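Local coordinates for putative uncharacterized protein PH0300 (Pyrococcus horikoshii, PDB 3VRH) that catalyses the ATP-dependent 2-thiolation of 5-methyluridine at position 54 of tRNA, a modification that stabilises tRNAs in thermophiles, at residues Ser162-Asn167 against Phe247-Gly252; Ile38-Leu43 against Leu196-Glu201; Gln97-Gly102 against Thr303-Phe308. One frame throughout, in Å; residues are numbered along the deposited sequence.

From the N terminus, Ile38-Leu43 ends the long helix 23-40 and meets Leu196-Glu201, in the loop after strand 191-193, to close contact 2. Gln97-Gly102 lies within that loop but finds its partner only in the C-terminal tail at Thr303-Phe308, so contacts 2 and 3 cross. Contact 1, Ser162-Asn167 against Phe247-Gly252, opens inside contact 2 and closes after it; these two also cross and touch through Val250 and Tyr197. Contact 1 is nested within contact 3, on the other side of the chain's centre. Together they tie the N-terminal helix, the PP-loop core, helix 245-256 and the tail.

Contact 1 of 3, residues Ser162-Asn167 against Phe247-Gly252; sequences SFLLNN and FNFVRG
Leu164 on helix 157-169 meets Phe249 and Val250 on helix 245-256, and Leu164 and Phe249 carry most of the junction. The CB of Leu164 points at the other helix and lies 3.7 Å from Phe249 CE2. The same CB is 4.0 Å from Phe249 CZ, approaching the ring obliquely. Beyond CB the chain turns away from the ring: CG sits beside the backbone N and anti to the carbonyl carbon (chi1 -78°), and with chi2 extended, Leu164 CD1 ends 4.2 Å from Val250 CG2. The Leu164 and Val250 side chains cross at about a right angle. Leu164 also packs on Leu176 of helix 173-177. The short segments pass at 10.7 Å, their N-to-C directions 68° apart, so that the two helices meet over a small patch, with the backbones nearest at Leu164 and Val250, and do not run alongside each other. Helix 157-169 belongs to the PP-loop ATPase core, and contact 1 fastens helix 245-256 to it through a buried contact whose side-chain pairs are apolar, away from the zinc and ATP sites. Phe249 spans the gap by directing CG anti to its backbone N, which extends the ring out from its helix. The ring presents its edge to Leu165, whose backbone N lies near the ring plane and 3.9 Å from Phe249 CE2; the CB of Leu165 is 4.3 Å from the same carbon. The contact borders the homodimer interface: the ring of Phe249 meets Trp171 of the second subunit with the planes about 15° apart, and Leu165 packs on Leu165 of that subunit. Val250 also rests on Leu157 and Glu160 of helix 157-169.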
loop_
_atom_site.group_PDB
_atom_site.type_symbol
_atom_site.label_atom_id
_atom_site.label_comp_id
_atom_site.label_asym_id
_atom_site.label_seq_id
_atom_site.Cartn_x
_atom_site.Cartn_y
_atom_site.Cartn_z
ATOM N N SER A 162 -7.717 -5.447 0.914
ATOM C CA SER A 162 -7.156 -5.383 2.261
ATOM C C SER A 162 -5.981 -6.346 2.475
ATOM O O SER A 162 -4.996 -5.994 3.120
ATOM C CB SER A 162 -8.242 -5.639 3.308
ATOM O OG SER A 162 -8.657 -6.980 3.260
ATOM N N PHE A 163 -6.100 -7.557 1.938
ATOM C CA PHE A 163 -5.009 -8.525 1.948
ATOM C C PHE A 163 -3.823 -7.944 1.199
ATOM O O PHE A 163 -2.695 -8.020 1.677
ATOM C CB PHE A 163 -5.479 -9.878 1.366
ATOM C CG PHE A 163 -4.402 -10.670 0.623
ATOM C CD1 PHE A 163 -3.748 -11.736 1.242
ATOM C CD2 PHE A 163 -4.094 -10.389 -0.713
ATOM C CE1 PHE A 163 -2.773 -12.478 0.548
ATOM C CE2 PHE A 163 -3.113 -11.107 -1.400
ATOM C CZ PHE A 163 -2.456 -12.153 -0.770
ATOM N N LEU A 164 -4.082 -7.363 0.024
ATOM C CA LEU A 164 -3.025 -6.694 -0.740
ATOM C C LEU A 164 -2.340 -5.562 0.047
ATOM O O LEU A 164 -1.136 -5.512 0.107
ATOM C CB LEU A 164 -3.526 -6.145 -2.071
ATOM C CG LEU A 164 -3.703 -7.152 -3.208
ATOM C CD1 LEU A 164 -4.284 -6.470 -4.443
ATOM C CD2 LEU A 164 -2.382 -7.828 -3.530
ATOM N N LEU A 165 -3.119 -4.666 0.634
ATOM C CA LEU A 165 -2.557 -3.526 1.364
ATOM C C LEU A 165 -1.740 -4.006 2.563
ATOM O O LEU A 165 -0.632 -3.541 2.811
ATOM C CB LEU A 165 -3.676 -2.593 1.830
ATOM C CG LEU A 165 -3.211 -1.365 2.605
ATOM C CD1 LEU A 165 -2.258 -0.534 1.732
ATOM C CD2 LEU A 165 -4.394 -0.534 3.067
ATOM N N ASN A 166 -2.289 -4.975 3.281
ATOM C CA ASN A 166 -1.611 -5.551 4.426
ATOM C C ASN A 166 -0.268 -6.134 4.031
ATOM O O ASN A 166 0.765 -5.801 4.617
ATOM C CB ASN A 166 -2.491 -6.620 5.067
ATOM C CG ASN A 166 -1.826 -7.295 6.234
ATOM O OD1 ASN A 166 -1.859 -6.790 7.361
ATOM N ND2 ASN A 166 -1.205 -8.444 5.977
ATOM N N ASN A 167 -0.270 -6.981 3.015
ATOM C CA ASN A 167 0.966 -7.638 2.617
ATOM C C ASN A 167 2.010 -6.691 2.025
ATOM O O ASN A 167 3.197 -6.976 2.077
ATOM C CB ASN A 167 0.688 -8.815 1.685
ATOM C CG ASN A 167 0.121 -10.016 2.427
ATOM O OD1 ASN A 167 0.691 -10.480 3.410
ATOM N ND2 ASN A 167 -1.013 -10.501 1.975
ATOM N N PHE A 247 -10.940 -0.829 -6.711
ATOM C CA PHE A 247 -10.941 -1.575 -7.953
ATOM C C PHE A 247 -9.633 -1.312 -8.698
ATOM O O PHE A 247 -8.979 -2.234 -9.208
ATOM C CB PHE A 247 -12.131 -1.144 -8.813
ATOM C CG PHE A 247 -12.212 -1.863 -10.136
ATOM C CD1 PHE A 247 -11.553 -1.372 -11.255
ATOM C CD2 PHE A 247 -12.935 -3.050 -10.256
ATOM C CE1 PHE A 247 -11.613 -2.040 -12.469
ATOM C CE2 PHE A 247 -13.003 -3.720 -11.478
ATOM C CZ PHE A 247 -12.341 -3.209 -12.582
ATOM N N ASN A 248 -9.270 -0.036 -8.776
ATOM C CA ASN A 248 -8.068 0.403 -9.474
ATOM C C ASN A 248 -6.812 -0.255 -8.895
ATOM O O ASN A 248 -5.947 -0.723 -9.629
ATOM C CB ASN A 248 -7.988 1.936 -9.425
ATOM C CG ASN A 248 -6.795 2.488 -10.171
ATOM O OD1 ASN A 248 -6.611 2.231 -11.360
ATOM N ND2 ASN A 248 -5.984 3.267 -9.476
ATOM N N PHE A 249 -6.749 -0.308 -7.568
ATOM C CA PHE A 249 -5.665 -0.983 -6.854
ATOM C C PHE A 249 -5.521 -2.449 -7.256
ATOM O O PHE A 249 -4.408 -2.920 -7.548
ATOM C CB PHE A 249 -5.931 -0.877 -5.349
ATOM C CG PHE A 249 -4.821 -1.395 -4.484
ATOM C CD1 PHE A 249 -3.483 -1.170 -4.824
ATOM C CD2 PHE A 249 -5.110 -2.074 -3.293
ATOM C CE1 PHE A 249 -2.469 -1.619 -4.008
ATOM C CE2 PHE A 249 -4.078 -2.539 -2.465
ATOM C CZ PHE A 249 -2.762 -2.299 -2.826
ATOM N N VAL A 250 -6.639 -3.180 -7.273
ATOM C CA VAL A 250 -6.580 -4.614 -7.570
ATOM C C VAL A 250 -6.237 -4.850 -9.035
ATOM O O VAL A 250 -5.461 -5.736 -9.360
ATOM C CB VAL A 250 -7.896 -5.332 -7.208
ATOM C CG1 VAL A 250 -7.921 -6.744 -7.782
ATOM C CG2 VAL A 250 -8.092 -5.348 -5.687
ATOM N N ARG A 251 -6.824 -4.044 -9.912
ATOM C CA ARG A 251 -6.546 -4.127 -11.344
ATOM C C ARG A 251 -5.062 -3.899 -11.588
ATOM O O ARG A 251 -4.403 -4.682 -12.283
ATOM C CB ARG A 251 -7.392 -3.095 -12.095
ATOM C CG ARG A 251 -7.086 -2.938 -13.590
ATOM C CD ARG A 251 -7.887 -1.747 -14.187
ATOM N NE ARG A 251 -7.587 -1.520 -15.595
ATOM C CZ ARG A 251 -7.926 -0.426 -16.282
ATOM N NH1 ARG A 251 -7.597 -0.325 -17.569
ATOM N NH2 ARG A 251 -8.581 0.575 -15.693
ATOM N N GLY A 252 -4.521 -2.852 -10.980
ATOM C CA GLY A 252 -3.104 -2.589 -11.128
ATOM C C GLY A 252 -2.301 -3.775 -10.634
ATOM O O GLY A 252 -1.325 -4.169 -11.250
#

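Contact 2 of 3, residues Ile38-Leu43 against Leu196-Glu201; sequences IERYKL and LYEVTE
The carboxylate of Glu198 stands against the guanidinium of Arg40 and the ring edge of Tyr41, and these three side chains carry the closest approaches, with Tyr197 flanking them. The tightly packed side lies inward. There Tyr197 is buried, packed on Pro181 and on Leu254 of helix 245-256, both of which Tyr41 also touches. Glu198 OE1 is hydrogen-bonded to Thr37 OG1, about one turn back in helix 23-40, and it approaches the Tyr41 ring near its plane, 4.1 Å from Tyr41 CE2.

Both partners sit at chain turns: the helix ends in a Schellman motif with Lys42 at C-prime, and Glu198 occupies the type I turn from Leu196 to Val199, which leads on to Thr200, the N-cap of helix 201-211.

Toward solvent the fit is looser. Arg40 is exposed, and a bend at chi3 (61°) turns its guanidinium so that one face meets Glu198 OE2. That oxygen is 3.4 Å from Arg40 CZ and equally near NH2, with which it forms a salt bridge. OE2 sits 3.2 Å above the guanidinium plane, so no N-H is aimed at it; the carboxylate plane is turned 86° from that of the guanidinium. The meeting thus depends on charge alone. The attraction, lacking any directed N-H, should tolerate small shifts of the arginine, whereas the bond to Thr37 probably does more to fix the carboxylate's place.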
loop_
_atom_site.group_PDB
_atom_site.type_symbol
_atom_site.label_atom_id
_atom_site.label_comp_id
_atom_site.label_asym_id
_atom_site.label_seq_id
_atom_site.Cartn_x
_atom_site.Cartn_y
_atom_site.Cartn_z
ATOM N N ILE A 38 -16.507 -15.816 -13.213
ATOM C CA ILE A 38 -16.140 -17.195 -13.476
ATOM C C ILE A 38 -15.693 -17.366 -14.935
ATOM O O ILE A 38 -14.676 -17.992 -15.216
ATOM C CB ILE A 38 -17.313 -18.135 -13.172
ATOM C CG1 ILE A 38 -17.661 -18.069 -11.683
ATOM C CG2 ILE A 38 -16.986 -19.564 -13.615
ATOM C CD1 ILE A 38 -18.984 -18.734 -11.346
ATOM N N GLU A 39 -16.469 -16.796 -15.847
ATOM C CA GLU A 39 -16.162 -16.805 -17.275
ATOM C C GLU A 39 -14.821 -16.145 -17.598
ATOM O O GLU A 39 -13.958 -16.751 -18.230
ATOM C CB GLU A 39 -17.266 -16.061 -18.018
ATOM C CG GLU A 39 -17.271 -16.237 -19.511
ATOM C CD GLU A 39 -18.634 -15.903 -20.101
ATOM O OE1 GLU A 39 -19.169 -14.811 -19.782
ATOM O OE2 GLU A 39 -19.179 -16.741 -20.858
ATOM N N ARG A 40 -14.646 -14.904 -17.162
ATOM C CA ARG A 40 -13.459 -14.136 -17.520
ATOM C C ARG A 40 -12.163 -14.810 -17.117
ATOM O O ARG A 40 -11.179 -14.776 -17.866
ATOM C CB ARG A 40 -13.496 -12.765 -16.865
ATOM C CG ARG A 40 -14.605 -11.891 -17.357
ATOM C CD ARG A 40 -14.882 -10.811 -16.354
ATOM N NE ARG A 40 -13.700 -9.984 -16.167
ATOM C CZ ARG A 40 -13.764 -8.683 -15.948
ATOM N NH1 ARG A 40 -12.654 -7.982 -15.788
ATOM N NH2 ARG A 40 -14.949 -8.091 -15.894
ATOM N N TYR A 41 -12.156 -15.400 -15.923
ATOM C CA TYR A 41 -10.938 -15.994 -15.398
ATOM C C TYR A 41 -10.918 -17.504 -15.550
ATOM O O TYR A 41 -10.000 -18.163 -15.064
ATOM C CB TYR A 41 -10.714 -15.575 -13.939
ATOM C CG TYR A 41 -10.507 -14.086 -13.793
ATOM C CD1 TYR A 41 -9.311 -13.491 -14.185
ATOM C CD2 TYR A 41 -11.507 -13.271 -13.284
ATOM C CE1 TYR A 41 -9.116 -12.125 -14.072
ATOM C CE2 TYR A 41 -11.318 -11.898 -13.157
ATOM C CZ TYR A 41 -10.125 -11.334 -13.561
ATOM O OH TYR A 41 -9.933 -9.975 -13.440
ATOM N N LYS A 42 -11.920 -18.040 -16.244
ATOM C CA LYS A 42 -12.033 -19.484 -16.485
ATOM C C LYS A 42 -11.896 -20.280 -15.178
ATOM O O LYS A 42 -11.135 -21.260 -15.105
ATOM C CB LYS A 42 -10.968 -19.947 -17.491
ATOM C CG LYS A 42 -10.732 -18.995 -18.649
ATOM C CD LYS A 42 -11.708 -19.252 -19.773
ATOM C CE LYS A 42 -10.992 -19.863 -20.978
ATOM N NZ LYS A 42 -11.937 -20.479 -21.975
ATOM N N LEU A 43 -12.628 -19.847 -14.154
ATOM C CA LEU A 43 -12.479 -20.392 -12.811
ATOM C C LEU A 43 -13.051 -21.782 -12.721
ATOM O O LEU A 43 -12.452 -22.660 -12.107
ATOM C CB LEU A 43 -13.200 -19.506 -11.789
ATOM C CG LEU A 43 -12.658 -18.083 -11.717
ATOM C CD1 LEU A 43 -13.453 -17.275 -10.694
ATOM C CD2 LEU A 43 -11.181 -18.128 -11.371
ATOM N N LEU A 196 -16.295 -14.614 -5.996
ATOM C CA LEU A 196 -16.781 -13.317 -5.559
ATOM C C LEU A 196 -15.706 -12.236 -5.723
ATOM O O LEU A 196 -15.818 -11.151 -5.152
ATOM C CB LEU A 196 -17.224 -13.374 -4.101
ATOM C CG LEU A 196 -18.329 -14.371 -3.743
ATOM C CD1 LEU A 196 -18.839 -14.068 -2.336
ATOM C CD2 LEU A 196 -19.477 -14.359 -4.785
ATOM N N TYR A 197 -14.683 -12.541 -6.518
ATOM C CA TYR A 197 -13.564 -11.618 -6.738
ATOM C C TYR A 197 -13.949 -10.180 -7.069
ATOM O O TYR A 197 -13.250 -9.256 -6.671
ATOM C CB TYR A 197 -12.629 -12.149 -7.834
ATOM C CG TYR A 197 -11.205 -11.626 -7.736
ATOM C CD1 TYR A 197 -10.342 -12.086 -6.737
ATOM C CD2 TYR A 197 -10.715 -10.697 -8.657
ATOM C CE1 TYR A 197 -9.036 -11.610 -6.635
ATOM C CE2 TYR A 197 -9.407 -10.226 -8.578
ATOM C CZ TYR A 197 -8.564 -10.683 -7.564
ATOM O OH TYR A 197 -7.250 -10.207 -7.481
ATOM N N GLU A 198 -15.049 -9.986 -7.792
ATOM C CA GLU A 198 -15.356 -8.656 -8.318
ATOM C C GLU A 198 -16.559 -7.986 -7.679
ATOM O O GLU A 198 -16.923 -6.857 -8.056
ATOM C CB GLU A 198 -15.518 -8.683 -9.846
ATOM C CG GLU A 198 -14.294 -9.233 -10.572
ATOM C CD GLU A 198 -14.415 -9.110 -12.079
ATOM O OE1 GLU A 198 -14.956 -10.041 -12.712
ATOM O OE2 GLU A 198 -13.977 -8.076 -12.627
ATOM N N VAL A 199 -17.187 -8.671 -6.726
ATOM C CA VAL A 199 -18.269 -8.051 -5.972
ATOM C C VAL A 199 -17.689 -7.450 -4.688
ATOM O O VAL A 199 -16.681 -7.935 -4.167
ATOM C CB VAL A 199 -19.419 -9.032 -5.644
ATOM C CG1 VAL A 199 -20.142 -9.450 -6.899
ATOM C CG2 VAL A 199 -18.883 -10.252 -4.885
ATOM N N THR A 200 -18.319 -6.395 -4.187
ATOM C CA THR A 200 -17.826 -5.718 -3.000
ATOM C C THR A 200 -18.416 -6.367 -1.751
ATOM O O THR A 200 -19.396 -7.111 -1.829
ATOM C CB THR A 200 -18.202 -4.226 -3.008
ATOM O OG1 THR A 200 -19.624 -4.103 -2.880
ATOM C CG2 THR A 200 -17.729 -3.533 -4.307
ATOM N N GLU A 201 -17.817 -6.085 -0.602
ATOM C CA GLU A 201 -18.293 -6.635 0.652
ATOM C C GLU A 201 -19.697 -6.124 0.945
ATOM O O GLU A 201 -20.551 -6.849 1.452
ATOM C CB GLU A 201 -17.337 -6.314 1.808
ATOM C CG GLU A 201 -17.799 -6.956 3.117
ATOM C CD GLU A 201 -16.703 -7.124 4.142
ATOM O OE1 GLU A 201 -15.586 -6.595 3.944
ATOM O OE2 GLU A 201 -16.960 -7.800 5.151
#

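Contact 3 of 3, residues Gln97-Gly102 against Thr303-Phe308; sequences QCKLIG and TDEEPF
Lys99, on the last turn of helix 87-101, reaches across to Glu305 in the C-terminal tail, a meeting of two long, solvent-exposed side chains. The lysine leaves its helix in an unusual way: chi1 is -116°, away from any staggered position, and a bend at chi2 follows. Its CB starts off to the side of the tail, yet these turns bring the end of the chain nearer. Another bend at chi4 (68°) swings NZ aside, so that the carbon before it comes closest, Lys99 CE lying 3.3 Å from Glu305 OE1. NZ itself forms a long salt bridge with the same oxygen at 3.6 Å. Glu305 answers with a bend of its own at chi2 (-61°), and the two side chains cross at about a right angle.

The tail here has no regular secondary structure but is folded locally by an ST motif, in which Glu306 N donates to Thr303 OG1 at 2.7 Å. Three residues on from Lys99, Gly102 is the C-prime residue of the Schellman motif that ends the helix. Thr303 rests on His106 of strand 105-109, an edge strand of the sheet within this chain, which places the tail along the outer flank of the PP-loop core. With the ammonium at long range and both groups exposed, the attraction is probably modest, and the carboxylate of Glu306 could add only a more distant pull.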
loop_
_atom_site.group_PDB
_atom_site.type_symbol
_atom_site.label_atom_id
_atom_site.label_comp_id
_atom_site.label_asym_id
_atom_site.label_seq_id
_atom_site.Cartn_x
_atom_site.Cartn_y
_atom_site.Cartn_z
ATOM N N GLN A 97 -27.633 -22.592 6.620
ATOM C CA GLN A 97 -27.302 -22.101 5.286
ATOM C C GLN A 97 -27.350 -23.193 4.211
ATOM O O GLN A 97 -27.935 -23.002 3.153
ATOM C CB GLN A 97 -25.913 -21.450 5.292
ATOM C CG GLN A 97 -25.850 -20.119 6.044
ATOM C CD GLN A 97 -24.444 -19.726 6.424
ATOM O OE1 GLN A 97 -23.467 -20.391 6.048
ATOM N NE2 GLN A 97 -24.324 -18.632 7.181
ATOM N N CYS A 98 -26.701 -24.320 4.458
ATOM C CA CYS A 98 -26.667 -25.388 3.459
ATOM C C CYS A 98 -28.045 -26.033 3.226
ATOM O O CYS A 98 -28.358 -26.470 2.115
ATOM C CB CYS A 98 -25.596 -26.425 3.805
ATOM S SG CYS A 98 -23.874 -25.719 3.763
ATOM N N LYS A 99 -28.872 -26.064 4.265
ATOM C CA LYS A 99 -30.257 -26.525 4.128
ATOM C C LYS A 99 -31.001 -25.579 3.184
ATOM O O LYS A 99 -31.677 -26.007 2.251
ATOM C CB LYS A 99 -30.953 -26.542 5.498
ATOM C CG LYS A 99 -31.390 -27.911 5.987
ATOM C CD LYS A 99 -30.272 -28.653 6.717
ATOM C CE LYS A 99 -30.694 -30.087 7.079
ATOM N NZ LYS A 99 -30.857 -30.951 5.866
ATOM N N LEU A 100 -30.864 -24.278 3.437
ATOM C CA LEU A 100 -31.475 -23.264 2.581
ATOM C C LEU A 100 -30.935 -23.367 1.153
ATOM O O LEU A 100 -31.687 -23.297 0.190
ATOM C CB LEU A 100 -31.197 -21.868 3.134
ATOM C CG LEU A 100 -31.885 -20.737 2.368
ATOM C CD1 LEU A 100 -33.393 -20.869 2.527
ATOM C CD2 LEU A 100 -31.402 -19.361 2.841
ATOM N N ILE A 101 -29.627 -23.548 1.024
ATOM C CA ILE A 101 -28.993 -23.587 -0.292
ATOM C C ILE A 101 -29.356 -24.879 -0.991
ATOM O O ILE A 101 -29.549 -24.906 -2.206
ATOM C CB ILE A 101 -27.467 -23.517 -0.192
ATOM C CG1 ILE A 101 -27.025 -22.124 0.256
ATOM C CG2 ILE A 101 -26.816 -23.856 -1.532
ATOM C CD1 ILE A 101 -25.626 -22.105 0.799
ATOM N N GLY A 102 -29.449 -25.950 -0.213
ATOM C CA GLY A 102 -29.750 -27.256 -0.779
ATOM C C GLY A 102 -28.485 -27.985 -1.198
ATOM O O GLY A 102 -28.477 -28.739 -2.163
ATOM N N THR A 303 -23.058 -38.132 4.210
ATOM C CA THR A 303 -23.103 -37.068 5.206
ATOM C C THR A 303 -23.886 -37.533 6.429
ATOM O O THR A 303 -24.705 -38.470 6.358
ATOM C CB THR A 303 -23.800 -35.811 4.655
ATOM O OG1 THR A 303 -25.172 -36.114 4.363
ATOM C CG2 THR A 303 -23.118 -35.338 3.380
ATOM N N ASP A 304 -23.649 -36.858 7.547
ATOM C CA ASP A 304 -24.421 -37.105 8.756
ATOM C C ASP A 304 -25.920 -36.924 8.503
ATOM O O ASP A 304 -26.748 -37.642 9.079
ATOM C CB ASP A 304 -23.971 -36.166 9.875
ATOM C CG ASP A 304 -22.490 -36.307 10.207
ATOM O OD1 ASP A 304 -21.957 -37.447 10.230
ATOM O OD2 ASP A 304 -21.865 -35.260 10.453
ATOM N N GLU A 305 -26.258 -35.971 7.636
ATOM C CA GLU A 305 -27.644 -35.654 7.310
ATOM C C GLU A 305 -28.253 -36.603 6.277
ATOM O O GLU A 305 -29.477 -36.789 6.228
ATOM C CB GLU A 305 -27.780 -34.193 6.854
ATOM C CG GLU A 305 -27.746 -33.176 8.006
ATOM C CD GLU A 305 -28.888 -33.368 9.009
ATOM O OE1 GLU A 305 -30.003 -32.868 8.745
ATOM O OE2 GLU A 305 -28.680 -34.017 10.057
ATOM N N GLU A 306 -27.410 -37.217 5.455
ATOM C CA GLU A 306 -27.916 -38.238 4.549
ATOM C C GLU A 306 -27.067 -39.499 4.595
ATOM O O GLU A 306 -26.364 -39.819 3.634
ATOM C CB GLU A 306 -28.022 -37.684 3.131
ATOM C CG GLU A 306 -29.112 -36.661 2.996
ATOM C CD GLU A 306 -28.744 -35.556 2.044
ATOM O OE1 GLU A 306 -28.050 -34.599 2.483
ATOM O OE2 GLU A 306 -29.143 -35.658 0.858
ATOM N N PRO A 307 -27.143 -40.229 5.716
ATOM C CA PRO A 307 -26.258 -41.381 5.941
ATOM C C PRO A 307 -26.456 -42.509 4.932
ATOM O O PRO A 307 -25.530 -43.289 4.730
ATOM C CB PRO A 307 -26.628 -41.848 7.361
ATOM C CG PRO A 307 -28.007 -41.332 7.589
ATOM C CD PRO A 307 -28.061 -40.008 6.848
ATOM N N PHE A 308 -27.623 -42.588 4.300
ATOM C CA PHE A 308 -27.881 -43.670 3.348
ATOM C C PHE A 308 -27.778 -43.215 1.888
ATOM O O PHE A 308 -28.349 -43.855 0.996
ATOM C CB PHE A 308 -29.261 -44.287 3.599
ATOM C CG PHE A 308 -29.393 -44.953 4.942
ATOM C CD1 PHE A 308 -28.979 -46.266 5.121
ATOM C CD2 PHE A 308 -29.928 -44.267 6.024
ATOM C CE1 PHE A 308 -29.089 -46.886 6.355
ATOM C CE2 PHE A 308 -30.046 -44.880 7.268
ATOM C CZ PHE A 308 -29.626 -46.194 7.434
#